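Local coordinates for guanylate kinase (Stenotrophomonas maltophilia, PDB 6WCT), which transfers a phosphate group from ATP to GMP, giving GDP and ADP, and probably serves the recycling of GMP and, indirectly, of cGMP, at residues 25-28 with 34-37; 86-91 with 104-109; 126-131 with 176-181. One frame throughout, in Å; residues are numbered along the deposited sequence.

Contact 1: residues 25-28 with 34-37. With 5GP (guanosine-5'-monophosphate), chain E; PO4 (phosphate ion), chain F.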
loop_
_atom_site.group_PDB
_atom_site.type_symbol
_atom_site.label_atom_id
_atom_site.label_comp_id
_atom_site.label_asym_id
_atom_site.label_seq_id
_atom_site.Cartn_x
_atom_site.Cartn_y
_atom_site.Cartn_z
ATOM N N TYR A 25 -4.183 -9.103 -8.320
ATOM C CA TYR A 25 -3.383 -9.250 -7.109
ATOM C C TYR A 25 -2.641 -10.571 -7.155
ATOM O O TYR A 25 -3.188 -11.574 -7.623
ATOM C CB TYR A 25 -4.268 -9.208 -5.859
ATOM C CG TYR A 25 -4.995 -7.901 -5.692
ATOM C CD1 TYR A 25 -4.389 -6.826 -5.056
ATOM C CD2 TYR A 25 -6.261 -7.716 -6.227
ATOM C CE1 TYR A 25 -5.045 -5.624 -4.902
ATOM C CE2 TYR A 25 -6.921 -6.508 -6.089
ATOM C CZ TYR A 25 -6.307 -5.468 -5.422
ATOM O OH TYR A 25 -6.945 -4.253 -5.288
ATOM N N ILE A 26 -1.383 -10.567 -6.706
ATOM C CA ILE A 26 -0.622 -11.798 -6.534
ATOM C C ILE A 26 -0.168 -11.872 -5.088
ATOM O O ILE A 26 0.418 -10.914 -4.574
ATOM C CB ILE A 26 0.597 -11.882 -7.471
ATOM C CG1 ILE A 26 0.171 -11.807 -8.929
ATOM C CG2 ILE A 26 1.354 -13.192 -7.233
ATOM C CD1 ILE A 26 1.335 -11.956 -9.894
ATOM N N VAL A 27 -0.435 -13.001 -4.439
ATOM C CA VAL A 27 0.093 -13.282 -3.106
ATOM C C VAL A 27 0.911 -14.566 -3.226
ATOM O O VAL A 27 0.365 -15.631 -3.543
ATOM C CB VAL A 27 -1.005 -13.437 -2.040
ATOM C CG1 VAL A 27 -0.361 -13.743 -0.697
ATOM C CG2 VAL A 27 -1.884 -12.215 -1.966
ATOM N N ALA A 28 2.216 -14.462 -2.977
ATOM C CA ALA A 28 3.110 -15.597 -3.073
ATOM C C ALA A 28 3.697 -15.915 -1.708
ATOM O O ALA A 28 3.878 -15.034 -0.866
ATOM C CB ALA A 28 4.245 -15.326 -4.027
ATOM N N GLY A 34 1.442 -20.384 5.540
ATOM C CA GLY A 34 0.111 -19.969 5.928
ATOM C C GLY A 34 -0.594 -18.998 5.010
ATOM O O GLY A 34 -1.585 -18.401 5.431
ATOM N N LYS A 35 -0.126 -18.817 3.771
ATOM C CA LYS A 35 -0.745 -17.822 2.900
ATOM C C LYS A 35 -2.209 -18.143 2.604
ATOM O O LYS A 35 -3.051 -17.235 2.577
ATOM C CB LYS A 35 0.083 -17.641 1.614
ATOM C CG LYS A 35 -0.666 -17.633 0.266
ATOM C CD LYS A 35 0.279 -17.989 -0.935
ATOM C CE LYS A 35 0.143 -19.446 -1.376
ATOM N NZ LYS A 35 1.399 -19.985 -1.994
ATOM N N SER A 36 -2.546 -19.416 2.356
ATOM C CA SER A 36 -3.919 -19.699 1.947
ATOM C C SER A 36 -4.888 -19.321 3.063
ATOM O O SER A 36 -5.966 -18.772 2.801
ATOM C CB SER A 36 -4.091 -21.164 1.536
ATOM O OG SER A 36 -3.928 -22.029 2.643
ATOM N N SER A 37 -4.508 -19.572 4.317
ATOM C CA SER A 37 -5.376 -19.185 5.428
ATOM C C SER A 37 -5.473 -17.668 5.530
ATOM O O SER A 37 -6.546 -17.121 5.823
ATOM C CB SER A 37 -4.856 -19.772 6.737
ATOM O OG SER A 37 -5.219 -21.130 6.852
HETATM P P 5GP E . 2.143 -26.549 -3.647
HETATM O O1P 5GP E . 0.643 -26.488 -3.508
HETATM O O2P 5GP E . 2.900 -26.896 -2.365
HETATM O O3P 5GP E . 2.636 -27.435 -4.764
HETATM O "O5'" 5GP E . 2.630 -25.122 -4.098
HETATM C "C5'" 5GP E . 3.903 -24.948 -4.685
HETATM C "C4'" 5GP E . 4.030 -23.561 -5.237
HETATM O "O4'" 5GP E . 3.295 -23.482 -6.487
HETATM C "C3'" 5GP E . 3.444 -22.462 -4.331
HETATM O "O3'" 5GP E . 4.314 -21.337 -4.302
HETATM C "C2'" 5GP E . 2.175 -22.052 -5.062
HETATM O "O2'" 5GP E . 1.762 -20.723 -4.834
HETATM C "C1'" 5GP E . 2.590 -22.273 -6.504
HETATM N N9 5GP E . 1.473 -22.369 -7.428
HETATM C C8 5GP E . 0.187 -22.725 -7.114
HETATM N N7 5GP E . -0.655 -22.531 -8.094
HETATM C C5 5GP E . 0.128 -22.031 -9.122
HETATM C C6 5GP E . -0.223 -21.585 -10.409
HETATM O O6 5GP E . -1.354 -21.559 -10.889
HETATM N N1 5GP E . 0.867 -21.106 -11.115
HETATM C C2 5GP E . 2.153 -21.056 -10.637
HETATM N N2 5GP E . 3.087 -20.536 -11.444
HETATM N N3 5GP E . 2.495 -21.477 -9.424
HETATM C C4 5GP E . 1.445 -21.940 -8.725
HETATM P P PO4 F . -0.507 -22.792 2.858
HETATM O O1 PO4 F . -0.625 -21.545 2.013
HETATM O O2 PO4 F . -1.832 -23.015 3.534
HETATM O O3 PO4 F . 0.540 -22.644 3.945
HETATM O O4 PO4 F . -0.154 -23.950 1.950
#
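K35 runs from the start of helix 35-45 back across the end of strand 24-28, and its side chain makes the whole contact with V27 and A28. Its CB lies beside the phosphate ion, with O1 at 4.0 Å. One carbon further, CG of K35 meets CG1 of V27 at 4.0 Å, the two side chains running antiparallel alongside one another; V27 reaches over with this branch because CG1 stands anti to the backbone N (chi1 179°). CD of K35 then rests against the strand's backbone, 3.5 Å from O of V27 and close to the carbonyl carbon of A28. These are apolar and van der Waals contacts; no hydrogen bond joins the two segments. At chi3 (100°) the chain bends, and CE passes between the two bound groups, about equally far from O2' of GMP and from the phosphate ion. The tip is where polarity returns: NZ of K35 donates to O2' of GMP at 3.0 Å and also to the backbone O of A29, so the buried ammonium has a ligand and a main-chain partner, and E118 lies near the same side chain.

The phosphate ion, probably from the crystallisation liquor, sits at the beginning of the helix. N of G34, at the N-cap, gives it a hydrogen bond to O3 (2.9 Å), and N of S36 another to O1 (2.9 Å, 161° at the hydrogen). OG of S36 meets O2 as well, while G32 N, R150 and R154 grip the ion from outside these segments. Strand, glycine-rich loop and helix carrying lysine and serine in sequence are the P-loop (Walker A) of the P-loop kinases, here with an anion where ATP phosphates are expected to bind.

Contact 2: residues 86-91 with 104-109. With 5GP (guanosine-5'-monophosphate), chain E.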
loop_
_atom_site.group_PDB
_atom_site.type_symbol
_atom_site.label_atom_id
_atom_site.label_comp_id
_atom_site.label_asym_id
_atom_site.label_seq_id
_atom_site.Cartn_x
_atom_site.Cartn_y
_atom_site.Cartn_z
ATOM N N ASP A 86 -4.392 -22.648 -23.221
ATOM C CA ASP A 86 -5.395 -22.452 -22.178
ATOM C C ASP A 86 -4.889 -21.654 -20.974
ATOM O O ASP A 86 -5.706 -21.145 -20.202
ATOM C CB ASP A 86 -5.902 -23.814 -21.683
ATOM C CG ASP A 86 -6.588 -24.628 -22.783
ATOM O OD1 ASP A 86 -7.159 -24.027 -23.718
ATOM O OD2 ASP A 86 -6.539 -25.875 -22.720
ATOM N N PHE A 87 -3.580 -21.508 -20.789
ATOM C CA PHE A 87 -3.061 -20.929 -19.552
ATOM C C PHE A 87 -2.681 -19.458 -19.703
ATOM O O PHE A 87 -1.916 -19.092 -20.602
ATOM C CB PHE A 87 -1.868 -21.736 -19.050
ATOM C CG PHE A 87 -2.254 -23.078 -18.530
ATOM C CD1 PHE A 87 -3.097 -23.196 -17.440
ATOM C CD2 PHE A 87 -1.793 -24.229 -19.153
ATOM C CE1 PHE A 87 -3.463 -24.435 -16.970
ATOM C CE2 PHE A 87 -2.154 -25.468 -18.692
ATOM C CZ PHE A 87 -2.998 -25.577 -17.600
ATOM N N PHE A 88 -3.206 -18.632 -18.796
ATOM C CA PHE A 88 -2.768 -17.245 -18.664
ATOM C C PHE A 88 -1.281 -17.172 -18.320
ATOM O O PHE A 88 -0.520 -16.404 -18.922
ATOM C CB PHE A 88 -3.634 -16.572 -17.593
ATOM C CG PHE A 88 -3.297 -15.138 -17.314
ATOM C CD1 PHE A 88 -3.552 -14.150 -18.247
ATOM C CD2 PHE A 88 -2.783 -14.771 -16.076
ATOM C CE1 PHE A 88 -3.253 -12.823 -17.968
ATOM C CE2 PHE A 88 -2.489 -13.449 -15.786
ATOM C CZ PHE A 88 -2.723 -12.472 -16.733
ATOM N N GLU A 89 -0.859 -17.968 -17.347
ATOM C CA GLU A 89 0.533 -18.217 -17.029
ATOM C C GLU A 89 0.630 -19.666 -16.593
ATOM O O GLU A 89 -0.343 -20.252 -16.107
ATOM C CB GLU A 89 1.074 -17.293 -15.917
ATOM C CG GLU A 89 0.376 -17.420 -14.536
ATOM C CD GLU A 89 0.760 -18.671 -13.726
ATOM O OE1 GLU A 89 -0.106 -19.214 -12.993
ATOM O OE2 GLU A 89 1.913 -19.122 -13.817
ATOM N N HIS A 90 1.806 -20.242 -16.765
ATOM C CA HIS A 90 2.021 -21.590 -16.275
ATOM C C HIS A 90 3.508 -21.754 -16.072
ATOM O O HIS A 90 4.313 -21.032 -16.659
ATOM C CB HIS A 90 1.458 -22.643 -17.232
ATOM C CG HIS A 90 2.246 -22.786 -18.494
ATOM N ND1 HIS A 90 2.027 -21.989 -19.595
ATOM C CD2 HIS A 90 3.255 -23.625 -18.827
ATOM C CE1 HIS A 90 2.862 -22.340 -20.559
ATOM N NE2 HIS A 90 3.617 -23.330 -20.119
ATOM N N ALA A 91 3.862 -22.689 -15.205
ATOM C CA ALA A 91 5.265 -22.850 -14.889
ATOM C C ALA A 91 5.506 -24.248 -14.356
ATOM O O ALA A 91 4.614 -24.896 -13.804
ATOM C CB ALA A 91 5.726 -21.794 -13.884
ATOM N N SER A 104 -9.924 -18.198 -15.972
ATOM C CA SER A 104 -10.071 -17.819 -14.569
ATOM C C SER A 104 -9.733 -16.359 -14.284
ATOM O O SER A 104 -10.035 -15.875 -13.188
ATOM C CB SER A 104 -9.173 -18.687 -13.679
ATOM O OG SER A 104 -9.495 -20.057 -13.779
ATOM N N VAL A 105 -9.150 -15.635 -15.240
ATOM C CA VAL A 105 -8.590 -14.319 -14.946
ATOM C C VAL A 105 -9.019 -13.299 -15.986
ATOM O O VAL A 105 -9.617 -12.269 -15.652
ATOM C CB VAL A 105 -7.054 -14.371 -14.864
ATOM C CG1 VAL A 105 -6.479 -12.965 -14.735
ATOM C CG2 VAL A 105 -6.643 -15.175 -13.689
ATOM N N GLU A 106 -8.665 -13.563 -17.246
ATOM C CA GLU A 106 -8.827 -12.557 -18.296
ATOM C C GLU A 106 -10.265 -12.083 -18.460
ATOM O O GLU A 106 -10.475 -10.862 -18.552
ATOM C CB GLU A 106 -8.251 -13.095 -19.609
ATOM C CG GLU A 106 -6.730 -13.254 -19.616
ATOM C CD GLU A 106 -6.191 -13.665 -20.980
ATOM O OE1 GLU A 106 -7.007 -13.972 -21.870
ATOM O OE2 GLU A 106 -4.956 -13.684 -21.165
ATOM N N PRO A 107 -11.285 -12.953 -18.520
ATOM C CA PRO A 107 -12.665 -12.434 -18.588
ATOM C C PRO A 107 -13.081 -11.662 -17.348
ATOM O O PRO A 107 -13.726 -10.615 -17.459
ATOM C CB PRO A 107 -13.508 -13.701 -18.779
ATOM C CG PRO A 107 -12.572 -14.698 -19.348
ATOM C CD PRO A 107 -11.257 -14.416 -18.693
ATOM N N GLN A 108 -12.739 -12.168 -16.163
ATOM C CA GLN A 108 -13.077 -11.477 -14.922
ATOM C C GLN A 108 -12.480 -10.072 -14.896
ATOM O O GLN A 108 -13.189 -9.091 -14.644
ATOM C CB GLN A 108 -12.590 -12.309 -13.728
ATOM C CG GLN A 108 -13.362 -13.619 -13.524
ATOM C CD GLN A 108 -12.881 -14.724 -14.454
ATOM O OE1 GLN A 108 -12.208 -14.457 -15.454
ATOM N NE2 GLN A 108 -13.243 -15.968 -14.146
ATOM N N LEU A 109 -11.173 -9.953 -15.152
ATOM C CA LEU A 109 -10.547 -8.632 -15.185
ATOM C C LEU A 109 -11.192 -7.743 -16.232
ATOM O O LEU A 109 -11.399 -6.547 -16.000
ATOM C CB LEU A 109 -9.052 -8.743 -15.457
ATOM C CG LEU A 109 -8.157 -9.375 -14.411
ATOM C CD1 LEU A 109 -6.731 -9.283 -14.918
ATOM C CD2 LEU A 109 -8.315 -8.644 -13.083
HETATM P P 5GP E . 2.143 -26.549 -3.647
HETATM O O1P 5GP E . 0.643 -26.488 -3.508
HETATM O O2P 5GP E . 2.900 -26.896 -2.365
HETATM O O3P 5GP E . 2.636 -27.435 -4.764
HETATM O "O5'" 5GP E . 2.630 -25.122 -4.098
HETATM C "C5'" 5GP E . 3.903 -24.948 -4.685
HETATM C "C4'" 5GP E . 4.030 -23.561 -5.237
HETATM O "O4'" 5GP E . 3.295 -23.482 -6.487
HETATM C "C3'" 5GP E . 3.444 -22.462 -4.331
HETATM O "O3'" 5GP E . 4.314 -21.337 -4.302
HETATM C "C2'" 5GP E . 2.175 -22.052 -5.062
HETATM O "O2'" 5GP E . 1.762 -20.723 -4.834
HETATM C "C1'" 5GP E . 2.590 -22.273 -6.504
HETATM N N9 5GP E . 1.473 -22.369 -7.428
HETATM C C8 5GP E . 0.187 -22.725 -7.114
HETATM N N7 5GP E . -0.655 -22.531 -8.094
HETATM C C5 5GP E . 0.128 -22.031 -9.122
HETATM C C6 5GP E . -0.223 -21.585 -10.409
HETATM O O6 5GP E . -1.354 -21.559 -10.889
HETATM N N1 5GP E . 0.867 -21.106 -11.115
HETATM C C2 5GP E . 2.153 -21.056 -10.637
HETATM N N2 5GP E . 3.087 -20.536 -11.444
HETATM N N3 5GP E . 2.495 -21.477 -9.424
HETATM C C4 5GP E . 1.445 -21.940 -8.725
#
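The ring of F88 is touched by V105 and E106 in two different ways. CG1 of V105 comes over one face, 4.2 Å from the ring centroid and 13° off the normal, a CH-pi contact offset toward the rim. At the edge, in the ring plane, OE2 of E106 approaches CD1 of F88 to 3.3 Å; the carboxylate stands almost upright to the ring, 88° between planes, while CG of E106 lies off the plane on V105's side, near CD1 and CE1. A chi1 of 179° swings the F88 ring away from its backbone N, toward both partners.

In the next shell, R102 holds the glutamate through a salt bridge from NH1 to OE2 of E106. V105 is the N-cap residue, and its O receives N of L109 in the first turn of helix 106-110. The chain bends sharply at F88 and E89, and E89 points its carboxylate at GMP: OE1 of E89 takes N1 of the guanine at 2.8 Å, OE2 takes N2 at 3.0 Å, and T100 OG1 bonds OE1.

Around this, F88 also packs on V127 and L130 of helix 121-130, V105 lies on V115 and L117 of strand 114-117, and F87 stacks with F78 of helix 75-83.

Contact 3: residues 126-131 with 176-181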
loop_
_atom_site.group_PDB
_atom_site.type_symbol
_atom_site.label_atom_id
_atom_site.label_comp_id
_atom_site.label_asym_id
_atom_site.label_seq_id
_atom_site.Cartn_x
_atom_site.Cartn_y
_atom_site.Cartn_z
ATOM N N GLN A 126 5.716 -13.905 -15.226
ATOM C CA GLN A 126 4.921 -13.915 -16.456
ATOM C C GLN A 126 3.740 -12.967 -16.338
ATOM O O GLN A 126 3.399 -12.270 -17.297
ATOM C CB GLN A 126 4.439 -15.323 -16.808
ATOM C CG GLN A 126 5.547 -16.333 -17.029
ATOM C CD GLN A 126 5.020 -17.755 -17.136
ATOM O OE1 GLN A 126 3.955 -17.994 -17.715
ATOM N NE2 GLN A 126 5.778 -18.712 -16.599
ATOM N N VAL A 127 3.099 -12.922 -15.169
ATOM C CA VAL A 127 1.936 -12.056 -15.016
ATOM C C VAL A 127 2.349 -10.594 -15.079
ATOM O O VAL A 127 1.667 -9.777 -15.711
ATOM C CB VAL A 127 1.176 -12.366 -13.709
ATOM C CG1 VAL A 127 0.068 -11.356 -13.508
ATOM C CG2 VAL A 127 0.584 -13.771 -13.740
ATOM N N ARG A 128 3.484 -10.243 -14.452
ATOM C CA ARG A 128 3.927 -8.850 -14.443
ATOM C C ARG A 128 4.123 -8.321 -15.859
ATOM O O ARG A 128 3.820 -7.155 -16.136
ATOM C CB ARG A 128 5.222 -8.697 -13.638
ATOM C CG ARG A 128 5.010 -8.489 -12.136
ATOM C CD ARG A 128 6.318 -8.300 -11.343
ATOM N NE ARG A 128 6.141 -8.750 -9.950
ATOM C CZ ARG A 128 6.575 -9.913 -9.472
ATOM N NH1 ARG A 128 6.344 -10.259 -8.202
ATOM N NH2 ARG A 128 7.227 -10.750 -10.267
ATOM N N GLN A 129 4.634 -9.160 -16.767
ATOM C CA GLN A 129 4.834 -8.726 -18.151
ATOM C C GLN A 129 3.519 -8.651 -18.911
ATOM O O GLN A 129 3.431 -7.919 -19.901
ATOM C CB GLN A 129 5.809 -9.659 -18.873
ATOM N N LEU A 130 2.506 -9.406 -18.471
ATOM C CA LEU A 130 1.207 -9.398 -19.128
ATOM C C LEU A 130 0.365 -8.236 -18.601
ATOM O O LEU A 130 -0.268 -7.517 -19.377
ATOM C CB LEU A 130 0.502 -10.741 -18.899
ATOM C CG LEU A 130 1.038 -11.988 -19.614
ATOM C CD1 LEU A 130 0.365 -13.237 -19.070
ATOM C CD2 LEU A 130 0.866 -11.920 -21.120
ATOM N N VAL A 131 0.310 -8.061 -17.281
ATOM C CA VAL A 131 -0.496 -6.991 -16.694
ATOM C C VAL A 131 0.421 -6.084 -15.879
ATOM O O VAL A 131 0.874 -6.471 -14.788
ATOM C CB VAL A 131 -1.637 -7.554 -15.833
ATOM C CG1 VAL A 131 -2.440 -6.417 -15.221
ATOM C CG2 VAL A 131 -2.528 -8.491 -16.665
ATOM N N PHE A 176 11.927 -13.328 -3.255
ATOM C CA PHE A 176 11.012 -12.420 -2.569
ATOM C C PHE A 176 11.203 -10.983 -3.023
ATOM O O PHE A 176 10.263 -10.186 -2.970
ATOM C CB PHE A 176 11.215 -12.499 -1.045
ATOM C CG PHE A 176 12.352 -11.640 -0.558
ATOM C CD1 PHE A 176 13.657 -12.094 -0.656
ATOM C CD2 PHE A 176 12.124 -10.360 -0.071
ATOM C CE1 PHE A 176 14.724 -11.308 -0.262
ATOM C CE2 PHE A 176 13.184 -9.560 0.317
ATOM C CZ PHE A 176 14.486 -10.030 0.227
ATOM N N ASN A 177 12.418 -10.618 -3.412
ATOM C CA ASN A 177 12.693 -9.229 -3.756
ATOM C C ASN A 177 11.927 -8.753 -4.981
ATOM O O ASN A 177 11.898 -7.548 -5.229
ATOM C CB ASN A 177 14.190 -9.016 -3.981
ATOM C CG ASN A 177 14.584 -7.584 -3.867
ATOM O OD1 ASN A 177 14.419 -6.968 -2.826
ATOM N ND2 ASN A 177 15.098 -7.023 -4.962
ATOM N N GLU A 178 11.309 -9.645 -5.748
ATOM C CA GLU A 178 10.573 -9.221 -6.930
ATOM C C GLU A 178 9.191 -8.652 -6.608
ATOM O O GLU A 178 8.518 -8.148 -7.516
ATOM C CB GLU A 178 10.462 -10.398 -7.902
ATOM C CG GLU A 178 11.824 -10.829 -8.404
ATOM C CD GLU A 178 11.881 -12.263 -8.869
ATOM O OE1 GLU A 178 10.815 -12.853 -9.108
ATOM O OE2 GLU A 178 13.011 -12.796 -9.009
ATOM N N PHE A 179 8.784 -8.668 -5.342
ATOM C CA PHE A 179 7.428 -8.347 -4.934
ATOM C C PHE A 179 7.342 -6.960 -4.298
ATOM O O PHE A 179 8.317 -6.449 -3.737
ATOM C CB PHE A 179 6.910 -9.443 -3.992
ATOM C CG PHE A 179 6.688 -10.766 -4.697
ATOM C CD1 PHE A 179 7.765 -11.576 -5.043
ATOM C CD2 PHE A 179 5.421 -11.168 -5.069
ATOM C CE1 PHE A 179 7.575 -12.775 -5.719
ATOM C CE2 PHE A 179 5.216 -12.380 -5.751
ATOM C CZ PHE A 179 6.293 -13.175 -6.079
ATOM N N ASP A 180 6.163 -6.326 -4.427
ATOM C CA ASP A 180 6.028 -4.949 -3.933
ATOM C C ASP A 180 5.992 -4.894 -2.409
ATOM O O ASP A 180 6.518 -3.953 -1.796
ATOM C CB ASP A 180 4.768 -4.303 -4.488
ATOM C CG ASP A 180 4.729 -4.326 -6.018
ATOM O OD1 ASP A 180 5.681 -3.805 -6.632
ATOM O OD2 ASP A 180 3.738 -4.837 -6.585
ATOM N N TYR A 181 5.343 -5.865 -1.789
ATOM C CA TYR A 181 5.114 -5.864 -0.346
ATOM C C TYR A 181 5.591 -7.183 0.221
ATOM O O TYR A 181 5.640 -8.194 -0.483
ATOM C CB TYR A 181 3.630 -5.691 0.018
ATOM C CG TYR A 181 3.067 -4.400 -0.479
ATOM C CD1 TYR A 181 3.151 -3.240 0.282
ATOM C CD2 TYR A 181 2.477 -4.332 -1.725
ATOM C CE1 TYR A 181 2.644 -2.037 -0.197
ATOM C CE2 TYR A 181 1.967 -3.160 -2.204
ATOM C CZ TYR A 181 2.045 -2.015 -1.446
ATOM O OH TYR A 181 1.536 -0.853 -1.975
HETATM O O HOH W 1 8.250 -13.057 -9.258
HETATM O O HOH W 2 5.192 -6.561 -8.894
#
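R128 reaches from helix 121-130 to E178 and F179, in the loop that leads into strand 181-184, an edge strand, within this chain, of the parallel sheet in this P-loop kinase fold. Its chain, extended from CG to NE (chi2 -178°), carries the guanidinium out to them. The aromatic part is a cation-pi contact: CZ of R128 sits 4.6 Å from the centroid of the F179 ring and 5° off its normal. The guanidinium comes end-on, its plane 87° from the ring's, so NH1 points into the face, 3.3 Å above the ring plane and over its centre. A28 packs near the rim on the face away from NH1; T136 also touches the side chain, and the ring meets that of F138 edge-to-face.

Against the backbone the fit is different. O of E178 lies above one face of the guanidinium, 3.1 Å from NH1 of R128, but the angle is too poor for a hydrogen bond. F179 O accepts from NH1 of R206 of the second subunit.

Charge is handled through water. NH2 of R128 and OE1 of E178 are 4.3 Å apart, beyond a salt bridge, and OE2 of E178 is hydrogen-bonded to ND1 of H175. In the guanidinium plane two waters complete the link: one accepts from NH2 of R128 at 2.7 Å and donates to OE1 of E178, the other accepts from NE and donates to OD2 of D180.

In the fold
Contacts 1 and 2 reach the same GMP from different parts of it, the ribose hydroxyl and the guanine edge, with centres about 17 Å apart and nearest atoms about 6 Å apart. Contact 3 touches both. On the side of contact 1, CB of A28 packs at 3.5 Å against CE2 of F179, and CD1 of I26 lies on CB of V127. On the side of contact 2, O of H90 and NE2 of Q126 are 2.7 Å apart, a probable hydrogen bond, and CE2 of F88 packs on CG2 of V127. Helix 121-130 thus lies between strand 24-28 and the GMP-binding strand 87-93, while the side chain of F179 is about 9 Å from the bound GMP.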